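Local coordinates for protein amidohydrolase (Staphylococcus aureus, PDB 3NUR) that probably hydrolyses carbon-nitrogen bonds other than peptide bonds, as an amidohydrolase with a TIM-barrel fold that carries a metal ion, here calcium, at residues I25-H30 and I89-Y94; I288-M293 and L312-Y317; M162-D167 and H192-N197; D167-Q172 and A232-L237; E141-E146 and D176-T181. One frame throughout, in Å; residues are numbered along the deposited sequence.

Contact 1. Residues I25-H30 and I89-Y94; sequences ITFEEH and IQVLSY. With CA (calcium ion), chain B.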
# COMPACT_ATOMS: atom_id res chain seq x y z
N ILE A 25 -3.48 -10.63 10.12
CA ILE A 25 -3.50 -10.51 8.65
C ILE A 25 -2.53 -9.32 8.42
O ILE A 25 -2.75 -8.24 9.00
CB ILE A 25 -4.90 -10.23 8.06
CG1 ILE A 25 -5.91 -11.36 8.38
CG2 ILE A 25 -4.80 -10.02 6.52
CD1 ILE A 25 -7.43 -10.96 8.12
N THR A 26 -1.47 -9.50 7.62
CA THR A 26 -0.49 -8.43 7.36
C THR A 26 -0.66 -7.92 5.91
O THR A 26 -0.80 -8.73 4.97
CB THR A 26 0.92 -8.82 7.79
OG1 THR A 26 1.27 -10.04 7.16
CG2 THR A 26 1.09 -8.95 9.33
N PHE A 27 -0.68 -6.59 5.74
CA PHE A 27 -1.06 -5.97 4.47
C PHE A 27 0.01 -5.45 3.50
O PHE A 27 -0.33 -5.10 2.36
CB PHE A 27 -2.13 -4.91 4.74
CG PHE A 27 -3.51 -5.47 4.93
CD1 PHE A 27 -4.43 -5.48 3.88
CD2 PHE A 27 -3.91 -5.97 6.17
CE1 PHE A 27 -5.71 -6.00 4.06
CE2 PHE A 27 -5.20 -6.47 6.35
CZ PHE A 27 -6.10 -6.48 5.30
N GLU A 28 1.26 -5.33 3.96
CA GLU A 28 2.31 -4.80 3.07
C GLU A 28 3.45 -5.78 3.08
O GLU A 28 4.42 -5.59 3.80
CB GLU A 28 2.74 -3.38 3.52
CG GLU A 28 3.50 -2.62 2.43
CD GLU A 28 4.14 -1.35 2.94
OE1 GLU A 28 5.38 -1.24 2.83
OE2 GLU A 28 3.41 -0.48 3.47
N GLU A 29 3.27 -6.90 2.38
CA GLU A 29 4.22 -8.01 2.40
C GLU A 29 4.58 -8.27 0.95
O GLU A 29 3.67 -8.40 0.11
CB GLU A 29 3.55 -9.22 3.08
CG GLU A 29 2.77 -8.82 4.35
CD GLU A 29 3.48 -7.96 5.39
OE1 GLU A 29 4.66 -8.24 5.69
OE2 GLU A 29 2.87 -6.99 5.89
N HIS A 30 5.89 -8.27 0.64
CA HIS A 30 6.35 -8.28 -0.73
C HIS A 30 6.97 -9.53 -1.27
O HIS A 30 7.59 -10.30 -0.55
CB HIS A 30 7.32 -7.10 -0.95
CG HIS A 30 6.73 -5.77 -0.56
ND1 HIS A 30 5.70 -5.19 -1.29
CD2 HIS A 30 7.08 -4.93 0.45
CE1 HIS A 30 5.44 -4.03 -0.70
NE2 HIS A 30 6.24 -3.83 0.36
N ILE A 89 -2.08 -14.66 7.81
CA ILE A 89 -2.10 -14.34 6.38
C ILE A 89 -1.19 -13.18 6.03
O ILE A 89 -1.21 -12.14 6.70
CB ILE A 89 -3.57 -14.01 5.94
CG1 ILE A 89 -4.52 -15.21 6.12
CG2 ILE A 89 -3.65 -13.40 4.53
CD1 ILE A 89 -5.97 -14.87 5.97
N GLN A 90 -0.46 -13.34 4.90
CA GLN A 90 0.24 -12.23 4.30
C GLN A 90 -0.56 -11.89 3.03
O GLN A 90 -0.90 -12.79 2.25
CB GLN A 90 1.69 -12.58 3.91
CG GLN A 90 2.66 -12.45 5.06
CD GLN A 90 4.11 -12.54 4.62
OE1 GLN A 90 5.05 -12.27 5.39
NE2 GLN A 90 4.34 -12.85 3.35
N VAL A 91 -0.83 -10.61 2.83
CA VAL A 91 -1.47 -10.09 1.61
C VAL A 91 -0.25 -9.72 0.75
O VAL A 91 0.56 -8.85 1.13
CB VAL A 91 -2.42 -8.89 1.85
CG1 VAL A 91 -3.07 -8.45 0.55
CG2 VAL A 91 -3.50 -9.22 2.88
N LEU A 92 -0.05 -10.47 -0.35
CA LEU A 92 1.17 -10.34 -1.14
C LEU A 92 1.08 -9.34 -2.32
O LEU A 92 0.10 -9.34 -3.06
CB LEU A 92 1.63 -11.73 -1.66
CG LEU A 92 2.07 -12.77 -0.61
CD1 LEU A 92 2.43 -14.11 -1.27
CD2 LEU A 92 3.26 -12.29 0.17
N SER A 93 2.13 -8.51 -2.46
CA SER A 93 2.26 -7.50 -3.52
C SER A 93 3.68 -7.48 -4.08
O SER A 93 4.59 -7.84 -3.36
CB SER A 93 1.93 -6.13 -2.97
OG SER A 93 2.81 -5.81 -1.89
N TYR A 94 3.88 -7.06 -5.35
CA TYR A 94 5.21 -7.00 -5.94
C TYR A 94 6.09 -5.97 -5.21
O TYR A 94 5.61 -4.89 -4.88
CB TYR A 94 5.16 -6.72 -7.45
CG TYR A 94 6.32 -7.37 -8.18
CD1 TYR A 94 6.16 -8.60 -8.83
CD2 TYR A 94 7.58 -6.77 -8.21
CE1 TYR A 94 7.24 -9.22 -9.46
CE2 TYR A 94 8.66 -7.37 -8.86
CZ TYR A 94 8.49 -8.61 -9.47
OH TYR A 94 9.55 -9.20 -10.11
CA CA B . 6.89 -1.86 1.44
O HOH W 1 1.06 -6.39 0.23
O HOH W 2 7.94 -0.21 2.41
O HOH W 3 8.74 -1.84 0.13
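Val91 reaches over one face of the Phe27 ring: its CG2 stands 4.2 Å from the ring centroid, 17° off the normal, which meets the geometry of a CH-pi contact. The same methyl touches CG2 of Ile25 at 3.9 Å. Ile25 and Ile89 lie side by side and point the same way, their CG2 methyls meeting, and helix 336-351 packs against Ile25 and Phe27. On the other face of the sheet, Glu29 and Gln90 cross at about a right angle with their CG atoms 3.7 Å apart. The bent Glu29 chain (chi2 -50°) sends its carboxylate to the backbone N of Ala315 and Tyr317. The backbones pair in parallel: Thr26 N donates to Ile89 O at 2.8 Å, Val91 N to Thr26 O, and Ser93 N to Glu29 O at 3.0 Å. The register slips by one residue between Thr26 and Glu29, a beta bulge, and a water there bonds Glu29 N and Ser93 OG. Glu28, within the bulge, binds the calcium ion through OE1 at 2.1 Å and His30, just past it, through NE2 at 2.3 Å; His192 and Asp316 complete the protein ligands. A metal-binding Glu-x-His on a TIM barrel's first strand is consistent with the amidohydrolase family.

Contact 2. Residues I288-M293 and L312-Y317; sequences ITPSGM and LYAADY. With CA (calcium ion), chain B.
Thr289 and Leu312 meet where the chain leaving strand 286-288 of the TIM barrel runs beside the 312-317 loop, close to the metal site. Two backbone hydrogen bonds join the segments. Leu312 N donates to Ile288 O at 2.9 Å and nearly straight (169°), whereas Gly292 N reaches Ala314 O from above the carbonyl plane, with a more bent angle of 140°. Gly292 sits in a type I' turn from Pro290 to Met293, closed by Met293 N to Pro290 O; its positive phi suits glycine, and its CA lies 3.4 Å from Ala315 O.

Apolar contacts fill in between. CG2 of Thr289 touches CB of Leu312 at 3.9 Å, and Pro290 crosses Tyr313 at about a right angle, CG to CD1. Thr289 OG1 lies against Ala314 CB but bonds Tyr190.

The last group is polar and lies at the metal site. Ser291 OG hydrogen-bonds the metal ligand Glu28, and a water donates to both Ser291 O and Asp316 OD2. Asp316 OD1 itself binds the calcium ion at 2.1 Å.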
# COMPACT_ATOMS: atom_id res chain seq x y z
N ILE A 288 -4.91 2.80 7.42
CA ILE A 288 -3.49 3.11 7.63
C ILE A 288 -2.78 1.87 8.20
O ILE A 288 -3.32 1.21 9.08
CB ILE A 288 -3.37 4.35 8.56
CG1 ILE A 288 -3.78 5.66 7.83
CG2 ILE A 288 -1.95 4.46 9.18
CD1 ILE A 288 -3.95 6.88 8.73
N THR A 289 -1.53 1.63 7.77
CA THR A 289 -0.72 0.53 8.31
C THR A 289 0.62 1.05 8.84
O THR A 289 1.04 2.14 8.44
CB THR A 289 -0.48 -0.64 7.29
OG1 THR A 289 0.77 -0.47 6.58
CG2 THR A 289 -1.65 -0.92 6.34
N PRO A 290 1.33 0.26 9.69
CA PRO A 290 2.62 0.70 10.21
C PRO A 290 3.79 0.40 9.28
O PRO A 290 4.89 0.90 9.51
CB PRO A 290 2.80 -0.15 11.48
CG PRO A 290 1.59 -1.01 11.61
CD PRO A 290 0.91 -1.03 10.30
N SER A 291 3.60 -0.51 8.28
CA SER A 291 4.70 -1.00 7.41
C SER A 291 5.93 -1.45 8.22
O SER A 291 7.06 -1.07 7.90
CB SER A 291 5.12 0.07 6.40
OG SER A 291 4.01 0.63 5.74
N GLY A 292 5.71 -2.19 9.31
CA GLY A 292 6.78 -2.70 10.15
C GLY A 292 7.51 -1.67 11.00
O GLY A 292 8.54 -2.00 11.61
N MSE A 293 6.98 -0.43 11.08
CA MSE A 293 7.59 0.63 11.92
C MSE A 293 6.82 0.58 13.25
O MSE A 293 5.81 1.24 13.40
CB MSE A 293 7.44 2.02 11.25
CG MSE A 293 8.25 2.19 9.98
SE MSE A 293 7.71 3.84 9.03
CE MSE A 293 7.65 5.09 10.45
N LEU A 312 -4.82 -1.12 9.98
CA LEU A 312 -4.52 -2.48 9.55
C LEU A 312 -3.09 -2.81 9.93
O LEU A 312 -2.31 -1.89 10.14
CB LEU A 312 -4.70 -2.64 8.02
CG LEU A 312 -6.08 -2.34 7.45
CD1 LEU A 312 -6.05 -2.37 5.92
CD2 LEU A 312 -7.13 -3.29 8.01
N TYR A 313 -2.74 -4.09 10.08
CA TYR A 313 -1.40 -4.49 10.47
C TYR A 313 -0.54 -4.81 9.24
O TYR A 313 -1.09 -5.14 8.18
CB TYR A 313 -1.46 -5.66 11.46
CG TYR A 313 -0.36 -5.69 12.50
CD1 TYR A 313 0.18 -4.52 13.01
CD2 TYR A 313 0.11 -6.90 13.01
CE1 TYR A 313 1.16 -4.54 14.01
CE2 TYR A 313 1.09 -6.94 14.01
CZ TYR A 313 1.62 -5.76 14.49
OH TYR A 313 2.60 -5.79 15.46
N ALA A 314 0.77 -4.62 9.34
CA ALA A 314 1.70 -4.83 8.21
C ALA A 314 3.12 -4.84 8.74
O ALA A 314 3.43 -4.10 9.67
CB ALA A 314 1.55 -3.72 7.18
N ALA A 315 4.00 -5.65 8.12
CA ALA A 315 5.39 -5.80 8.54
C ALA A 315 6.42 -5.26 7.55
O ALA A 315 7.57 -5.09 7.93
CB ALA A 315 5.70 -7.28 8.77
N ASP A 316 6.03 -5.08 6.27
CA ASP A 316 6.97 -4.72 5.17
C ASP A 316 7.96 -5.89 4.94
O ASP A 316 9.10 -5.69 4.50
CB ASP A 316 7.69 -3.37 5.41
CG ASP A 316 8.13 -2.70 4.12
OD1 ASP A 316 7.59 -3.07 3.04
OD2 ASP A 316 9.08 -1.86 4.17
N TYR A 317 7.50 -7.13 5.22
CA TYR A 317 8.34 -8.29 5.01
C TYR A 317 8.68 -8.42 3.51
O TYR A 317 7.79 -8.22 2.69
CB TYR A 317 7.63 -9.57 5.51
CG TYR A 317 8.45 -10.82 5.28
CD1 TYR A 317 9.38 -11.24 6.23
CD2 TYR A 317 8.39 -11.51 4.07
CE1 TYR A 317 10.21 -12.33 5.99
CE2 TYR A 317 9.21 -12.61 3.83
CZ TYR A 317 10.11 -13.03 4.80
OH TYR A 317 10.91 -14.13 4.59
CA CA B . 6.89 -1.86 1.44
O HOH W 4 8.75 0.20 5.88
O HOH W 2 7.94 -0.21 2.41
O HOH W 3 8.74 -1.84 0.13

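Contact 3. Residues M162-D167 and H192-N197; sequences MGRAQD and HPAPVN. With CA (calcium ion), chain B.
Arg164 grips a single carbonyl oxygen with two nitrogens: NH1 and NH2 donate end-on to Pro195 O at 3.1 and 2.9 Å. This joins the loops that follow two adjacent parallel strands of the TIM barrel, 159-162 and 189-192. Pro195 O lies only 3° out of the guanidinium plane, but NH1 stands well above the carbonyl plane (61°) while NH2 is only slightly tilted from it. With bends at chi2 and chi3, the side chain brings its guanidinium to the 192-197 segment, where NH1 also makes a weak bond to Ala194 O; it forms a salt bridge to Asp227 as well.

Nearer the barrel, Gly163 N donates to His192 O at 2.9 Å (167°), and Ala194 CB packs on Gly163 CA at 3.5 Å. Met162, present as selenomethionine, lies side by side with His192, its CG 3.4 Å from His192 ND1 and its SE oblique to the ring. The imidazole is held from both nitrogens: NE2 binds the calcium ion, while ND1 donates to Pro193 O at 2.7 Å, in the carbonyl plane and on a lone pair.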
# COMPACT_ATOMS: atom_id res chain seq x y z
N MSE A 162 2.73 1.07 -6.77
CA MSE A 162 3.93 1.74 -6.30
C MSE A 162 4.20 3.00 -7.09
O MSE A 162 4.23 2.97 -8.32
CB MSE A 162 5.13 0.79 -6.36
CG MSE A 162 5.31 -0.01 -5.09
SE MSE A 162 6.65 -1.39 -5.26
CE MSE A 162 7.77 -0.59 -6.77
N GLY A 163 4.46 4.08 -6.38
CA GLY A 163 4.82 5.35 -6.99
C GLY A 163 3.71 5.98 -7.79
O GLY A 163 2.55 6.02 -7.36
N ARG A 164 4.08 6.49 -8.96
CA ARG A 164 3.16 7.22 -9.81
C ARG A 164 3.38 6.89 -11.28
O ARG A 164 4.28 6.13 -11.64
CB ARG A 164 3.28 8.75 -9.51
CG ARG A 164 4.56 9.40 -10.00
CD ARG A 164 5.23 10.31 -8.98
NE ARG A 164 5.75 9.61 -7.79
CZ ARG A 164 6.96 9.06 -7.69
NH1 ARG A 164 7.34 8.50 -6.55
NH2 ARG A 164 7.79 9.04 -8.73
N ALA A 165 2.56 7.48 -12.14
CA ALA A 165 2.68 7.27 -13.57
C ALA A 165 3.86 8.08 -14.14
O ALA A 165 4.36 9.01 -13.49
CB ALA A 165 1.38 7.68 -14.24
N GLN A 166 4.31 7.74 -15.36
CA GLN A 166 5.41 8.45 -16.03
C GLN A 166 5.08 9.94 -16.22
O GLN A 166 5.99 10.76 -16.27
CB GLN A 166 5.70 7.77 -17.39
CG GLN A 166 7.01 8.18 -18.06
CD GLN A 166 7.26 7.46 -19.37
OE1 GLN A 166 8.35 6.92 -19.60
NE2 GLN A 166 6.27 7.45 -20.26
N ASP A 167 3.78 10.28 -16.30
CA ASP A 167 3.37 11.67 -16.51
C ASP A 167 2.80 12.37 -15.26
O ASP A 167 2.22 13.45 -15.37
CB ASP A 167 2.44 11.78 -17.73
CG ASP A 167 1.18 10.92 -17.63
OD1 ASP A 167 0.87 10.42 -16.52
OD2 ASP A 167 0.52 10.73 -18.67
N HIS A 192 1.61 2.75 -2.43
CA HIS A 192 2.93 2.53 -1.83
C HIS A 192 3.99 3.49 -2.41
O HIS A 192 3.91 3.83 -3.59
CB HIS A 192 3.32 1.06 -2.14
CG HIS A 192 4.57 0.55 -1.48
ND1 HIS A 192 5.82 0.93 -1.91
CD2 HIS A 192 4.71 -0.34 -0.48
CE1 HIS A 192 6.68 0.32 -1.11
NE2 HIS A 192 6.06 -0.46 -0.24
N PRO A 193 5.04 3.84 -1.64
CA PRO A 193 6.07 4.73 -2.19
C PRO A 193 6.96 4.07 -3.26
O PRO A 193 7.03 2.85 -3.38
CB PRO A 193 6.89 5.12 -0.97
CG PRO A 193 6.69 4.00 0.01
CD PRO A 193 5.25 3.60 -0.19
N ALA A 194 7.65 4.90 -4.03
CA ALA A 194 8.64 4.49 -5.02
C ALA A 194 9.57 5.70 -5.26
O ALA A 194 9.21 6.81 -4.86
CB ALA A 194 7.97 4.05 -6.32
N PRO A 195 10.76 5.51 -5.90
CA PRO A 195 11.68 6.65 -6.11
C PRO A 195 11.01 7.90 -6.68
O PRO A 195 10.19 7.80 -7.59
CB PRO A 195 12.73 6.07 -7.08
CG PRO A 195 12.81 4.63 -6.66
CD PRO A 195 11.36 4.25 -6.40
N VAL A 196 11.36 9.07 -6.13
CA VAL A 196 10.82 10.35 -6.58
C VAL A 196 11.43 10.71 -7.94
O VAL A 196 12.50 10.20 -8.31
CB VAL A 196 11.00 11.52 -5.57
CG1 VAL A 196 10.25 11.26 -4.25
CG2 VAL A 196 12.49 11.80 -5.30
N ASN A 197 10.76 11.62 -8.67
CA ASN A 197 11.25 12.07 -9.97
C ASN A 197 12.55 12.86 -9.81
O ASN A 197 12.82 13.39 -8.73
CB ASN A 197 10.16 12.82 -10.78
CG ASN A 197 9.94 14.30 -10.53
OD1 ASN A 197 10.81 15.04 -10.05
ND2 ASN A 197 8.79 14.79 -10.96
CA CA B . 6.89 -1.86 1.44
O HOH W 5 2.59 6.32 -4.71
O HOH W 6 6.52 7.70 -3.38
O HOH W 2 7.94 -0.21 2.41
O HOH W 3 8.74 -1.84 0.13

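Contact 4. Residues D167-Q172 and A232-L237; sequences DGFLDQ and AIHLVL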
# COMPACT_ATOMS: atom_id res chain seq x y z
N ASP A 167 3.78 10.28 -16.30
CA ASP A 167 3.37 11.67 -16.51
C ASP A 167 2.80 12.37 -15.26
O ASP A 167 2.22 13.45 -15.37
CB ASP A 167 2.44 11.78 -17.73
CG ASP A 167 1.18 10.92 -17.63
OD1 ASP A 167 0.87 10.42 -16.52
OD2 ASP A 167 0.52 10.73 -18.67
N GLY A 168 2.98 11.76 -14.10
CA GLY A 168 2.52 12.37 -12.86
C GLY A 168 1.61 11.53 -11.99
O GLY A 168 1.57 10.30 -12.09
N PHE A 169 0.89 12.21 -11.10
CA PHE A 169 0.00 11.57 -10.13
C PHE A 169 -1.24 11.00 -10.78
O PHE A 169 -1.64 11.43 -11.88
CB PHE A 169 -0.35 12.55 -9.00
CG PHE A 169 0.83 12.94 -8.12
CD1 PHE A 169 1.63 11.98 -7.52
CD2 PHE A 169 1.09 14.28 -7.85
CE1 PHE A 169 2.69 12.35 -6.67
CE2 PHE A 169 2.14 14.65 -6.99
CZ PHE A 169 2.92 13.68 -6.40
N LEU A 170 -1.86 10.05 -10.09
CA LEU A 170 -3.04 9.33 -10.56
C LEU A 170 -4.39 10.08 -10.42
O LEU A 170 -5.45 9.49 -10.67
CB LEU A 170 -3.06 7.87 -10.04
CG LEU A 170 -1.76 7.04 -10.25
CD1 LEU A 170 -1.79 5.73 -9.45
CD2 LEU A 170 -1.49 6.73 -11.72
N ASP A 171 -4.36 11.39 -10.06
CA ASP A 171 -5.58 12.22 -10.03
C ASP A 171 -5.98 12.67 -11.44
O ASP A 171 -7.08 13.22 -11.63
CB ASP A 171 -5.45 13.43 -9.08
CG ASP A 171 -4.34 14.40 -9.40
OD1 ASP A 171 -3.31 13.97 -9.98
OD2 ASP A 171 -4.45 15.58 -8.99
N GLN A 172 -5.09 12.48 -12.42
CA GLN A 172 -5.34 12.87 -13.82
C GLN A 172 -6.52 12.08 -14.39
O GLN A 172 -6.72 10.91 -14.03
CB GLN A 172 -4.09 12.64 -14.68
CG GLN A 172 -2.94 13.57 -14.34
CD GLN A 172 -1.71 13.18 -15.12
OE1 GLN A 172 -1.62 13.40 -16.33
NE2 GLN A 172 -0.75 12.54 -14.46
N ALA A 232 -1.60 10.76 -2.27
CA ALA A 232 -2.90 10.41 -1.69
C ALA A 232 -3.79 11.67 -1.56
O ALA A 232 -4.97 11.58 -1.85
CB ALA A 232 -2.73 9.72 -0.35
N ILE A 233 -3.23 12.83 -1.15
CA ILE A 233 -3.99 14.09 -1.03
C ILE A 233 -4.52 14.52 -2.40
O ILE A 233 -5.66 14.92 -2.48
CB ILE A 233 -3.18 15.19 -0.31
CG1 ILE A 233 -2.91 14.77 1.16
CG2 ILE A 233 -3.95 16.53 -0.34
CD1 ILE A 233 -1.64 15.48 1.77
N HIS A 234 -3.71 14.39 -3.47
CA HIS A 234 -4.17 14.70 -4.83
C HIS A 234 -5.45 13.91 -5.15
O HIS A 234 -6.39 14.45 -5.73
CB HIS A 234 -3.09 14.30 -5.86
CG HIS A 234 -2.15 15.40 -6.20
ND1 HIS A 234 -2.23 16.07 -7.41
CD2 HIS A 234 -1.10 15.90 -5.49
CE1 HIS A 234 -1.24 16.95 -7.40
NE2 HIS A 234 -0.54 16.90 -6.26
N LEU A 235 -5.47 12.63 -4.77
CA LEU A 235 -6.61 11.74 -5.04
C LEU A 235 -7.88 12.24 -4.35
O LEU A 235 -8.93 12.32 -4.97
CB LEU A 235 -6.28 10.29 -4.64
CG LEU A 235 -5.02 9.65 -5.29
CD1 LEU A 235 -4.88 8.18 -4.88
CD2 LEU A 235 -5.06 9.74 -6.82
N VAL A 236 -7.75 12.69 -3.11
CA VAL A 236 -8.87 13.24 -2.35
C VAL A 236 -9.34 14.56 -2.97
O VAL A 236 -10.53 14.71 -3.21
CB VAL A 236 -8.49 13.39 -0.85
CG1 VAL A 236 -9.51 14.24 -0.09
CG2 VAL A 236 -8.32 12.02 -0.19
N LEU A 237 -8.41 15.52 -3.18
CA LEU A 237 -8.73 16.85 -3.73
C LEU A 237 -9.35 16.82 -5.12
O LEU A 237 -10.15 17.70 -5.43
CB LEU A 237 -7.49 17.79 -3.70
CG LEU A 237 -6.86 18.05 -2.33
CD1 LEU A 237 -5.64 18.95 -2.47
CD2 LEU A 237 -7.87 18.64 -1.32
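Asp171 leans its carboxylate on His234, one turn from the C-terminal end of helix 223-237. CB of Asp171 lies 3.6 Å from the backbone O of His234 and 4.3 Å from Leu235 CD2. The torsion chi1 of 59° sets CG between the backbone N and the carbonyl carbon, and CG thereby comes in at the edge of the imidazole, close to its plane. At the tip, OD2 accepts a hydrogen bond from His234 ND1 at 2.8 Å, with an N-H...O angle of 161°. The acceptor is nearly in the ring plane, yet ND1 stands well above the carboxylate plane, and the two flat groups are almost perpendicular. OD1 is 3.5 Å from ND1 at a poor angle and makes no bond to it.

Phe169 approaches the same ring over a face: its CD2 lies 3.4 Å above the imidazole plane, over the centre. With the planes at 47°, the pair is oblique. The imidazole is thus fixed at its edge by a carboxylate and on one face by an aromatic carbon. One residue on, Leu235 CD2 packs against the Leu170 to Asp171 peptide. Phe169 to Gln172 form a type I turn, and Gln172 NE2 donates back to Phe169 O. His231, one helical turn before His234, bonds Leu170 N. This is a histidine-carboxylate pair that ties a beta-alpha loop of the TIM barrel to an outer helix.

Contact 5. Residues E141-E146 and D176-T181; sequences EAAARE and DIIFKT
Ala144 pushes its CB between Ile177 and Thr181, which lie one turn apart on the facing helix. The methyl is 3.7 Å from Ile177 CG1 and 3.5 Å from Thr181 OG1. Ile177 brings CG1 to this spot because that branch is anti to its backbone N (chi1 -167°). Thr181 OG1 bonds its own helix, donating to Ile177 O at 2.7 Å. That carbonyl also accepts from Thr181 N, and the two donors come from opposite faces of its plane. The hydroxyl's proton is thus spent within its own helix, and its contact with Ala144 CB is packing. Thr181 CG2 meanwhile lies 3.6 Å from the backbone O of Ala144.

Deeper in the interface, Ala143 CB touches Ile178 CD1 at 4.2 Å. At the solvent-facing margin the bent chain of Glu141 crosses Ile177 at about a right angle, bringing OE2 to within 4.2 Å of CG1. The cross-helix contacts are thus van der Waals in kind. The axes of the two segments approach to 8.6 Å, at 15° between their N-to-C directions, consistent with the small alanines facing segment 176-181; the nearest CA atoms, of Ala144 and Ile178, are 5.2 Å apart. Near-parallel packing of successive helices, with strand 159-162 lying between them in sequence, belongs to the outer layer of a TIM barrel.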
# COMPACT_ATOMS: atom_id res chain seq x y z
N GLU A 141 -6.28 1.73 -19.34
CA GLU A 141 -7.39 0.86 -19.74
C GLU A 141 -6.97 -0.61 -19.64
O GLU A 141 -7.75 -1.42 -19.14
CB GLU A 141 -7.99 1.27 -21.10
CG GLU A 141 -8.44 2.72 -21.10
CD GLU A 141 -9.83 3.00 -21.63
OE1 GLU A 141 -9.95 3.29 -22.84
OE2 GLU A 141 -10.79 2.99 -20.82
N ALA A 142 -5.69 -0.91 -20.00
CA ALA A 142 -5.16 -2.27 -19.88
C ALA A 142 -5.03 -2.63 -18.40
O ALA A 142 -5.30 -3.77 -18.03
CB ALA A 142 -3.81 -2.37 -20.57
N ALA A 143 -4.67 -1.65 -17.55
CA ALA A 143 -4.55 -1.86 -16.09
C ALA A 143 -5.90 -2.19 -15.48
O ALA A 143 -5.99 -3.09 -14.64
CB ALA A 143 -3.96 -0.62 -15.42
N ALA A 144 -6.97 -1.51 -15.91
CA ALA A 144 -8.32 -1.78 -15.41
C ALA A 144 -8.80 -3.19 -15.81
O ALA A 144 -9.43 -3.86 -15.01
CB ALA A 144 -9.31 -0.72 -15.91
N ARG A 145 -8.45 -3.65 -17.03
CA ARG A 145 -8.81 -5.01 -17.48
C ARG A 145 -8.01 -6.07 -16.71
O ARG A 145 -8.57 -7.10 -16.32
CB ARG A 145 -8.58 -5.17 -19.00
CG ARG A 145 -9.54 -4.34 -19.86
CD ARG A 145 -9.57 -4.77 -21.33
NE ARG A 145 -8.24 -4.79 -21.94
CZ ARG A 145 -7.67 -3.74 -22.54
NH1 ARG A 145 -8.32 -2.59 -22.65
NH2 ARG A 145 -6.44 -3.84 -23.04
N GLU A 146 -6.73 -5.80 -16.43
CA GLU A 146 -5.89 -6.72 -15.63
C GLU A 146 -6.37 -6.76 -14.18
O GLU A 146 -6.31 -7.81 -13.54
CB GLU A 146 -4.41 -6.34 -15.71
CG GLU A 146 -3.46 -7.29 -14.97
CD GLU A 146 -3.45 -8.76 -15.40
OE1 GLU A 146 -4.15 -9.11 -16.38
OE2 GLU A 146 -2.69 -9.54 -14.79
N ASP A 176 -8.76 7.72 -14.02
CA ASP A 176 -10.04 7.56 -13.33
C ASP A 176 -10.58 6.11 -13.41
O ASP A 176 -11.06 5.59 -12.41
CB ASP A 176 -11.09 8.54 -13.90
CG ASP A 176 -12.37 8.53 -13.11
OD1 ASP A 176 -12.45 9.24 -12.10
OD2 ASP A 176 -13.27 7.78 -13.48
N ILE A 177 -10.42 5.45 -14.58
CA ILE A 177 -10.86 4.08 -14.83
C ILE A 177 -10.34 3.05 -13.81
O ILE A 177 -11.05 2.07 -13.52
CB ILE A 177 -10.56 3.66 -16.31
CG1 ILE A 177 -11.28 2.35 -16.73
CG2 ILE A 177 -9.06 3.61 -16.62
CD1 ILE A 177 -12.81 2.40 -16.63
N ILE A 178 -9.13 3.27 -13.26
CA ILE A 178 -8.53 2.36 -12.28
C ILE A 178 -9.34 2.39 -10.98
O ILE A 178 -9.66 1.33 -10.43
CB ILE A 178 -7.01 2.66 -12.08
CG1 ILE A 178 -6.23 2.42 -13.41
CG2 ILE A 178 -6.43 1.83 -10.91
CD1 ILE A 178 -4.75 3.00 -13.45
N PHE A 179 -9.69 3.61 -10.51
CA PHE A 179 -10.46 3.82 -9.28
C PHE A 179 -11.90 3.35 -9.45
O PHE A 179 -12.45 2.75 -8.53
CB PHE A 179 -10.38 5.29 -8.82
CG PHE A 179 -8.93 5.68 -8.64
CD1 PHE A 179 -8.22 5.33 -7.49
CD2 PHE A 179 -8.25 6.36 -9.65
CE1 PHE A 179 -6.86 5.64 -7.36
CE2 PHE A 179 -6.89 6.67 -9.51
CZ PHE A 179 -6.20 6.30 -8.38
N LYS A 180 -12.51 3.62 -10.63
CA LYS A 180 -13.87 3.19 -10.97
C LYS A 180 -13.92 1.66 -10.91
O LYS A 180 -14.86 1.10 -10.34
CB LYS A 180 -14.22 3.66 -12.39
CG LYS A 180 -15.66 3.35 -12.81
CD LYS A 180 -15.94 3.96 -14.18
CE LYS A 180 -17.42 4.11 -14.43
NZ LYS A 180 -17.68 4.90 -15.66
N THR A 181 -12.89 0.99 -11.44
CA THR A 181 -12.78 -0.47 -11.46
C THR A 181 -12.70 -1.04 -10.05
O THR A 181 -13.45 -1.95 -9.73
CB THR A 181 -11.66 -0.91 -12.41
OG1 THR A 181 -11.97 -0.42 -13.72
CG2 THR A 181 -11.50 -2.40 -12.47

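Contacts 1 and 2 are fully buried and contacts 3, 4 and 5 partly so. The first three share the calcium ion, to which contact 1 gives two ligands and contacts 2 and 3 one each, and contacts 1 and 2 also meet directly through Glu28 and Ser291. Contact 1 rests on strand pairing, contact 2 on loop backbone bonds and a turn, and contact 3 has one strand bridge plus an arginine grip farther along its loops. Its loop continues into contact 4 through the shared Asp167, and the chemistry changes to a histidine-carboxylate bond against a helix. Contact 5, centred about 17 Å from the chain's centre, relies on apolar packing; its Phe179 touches Leu170 and Leu235 of contact 4.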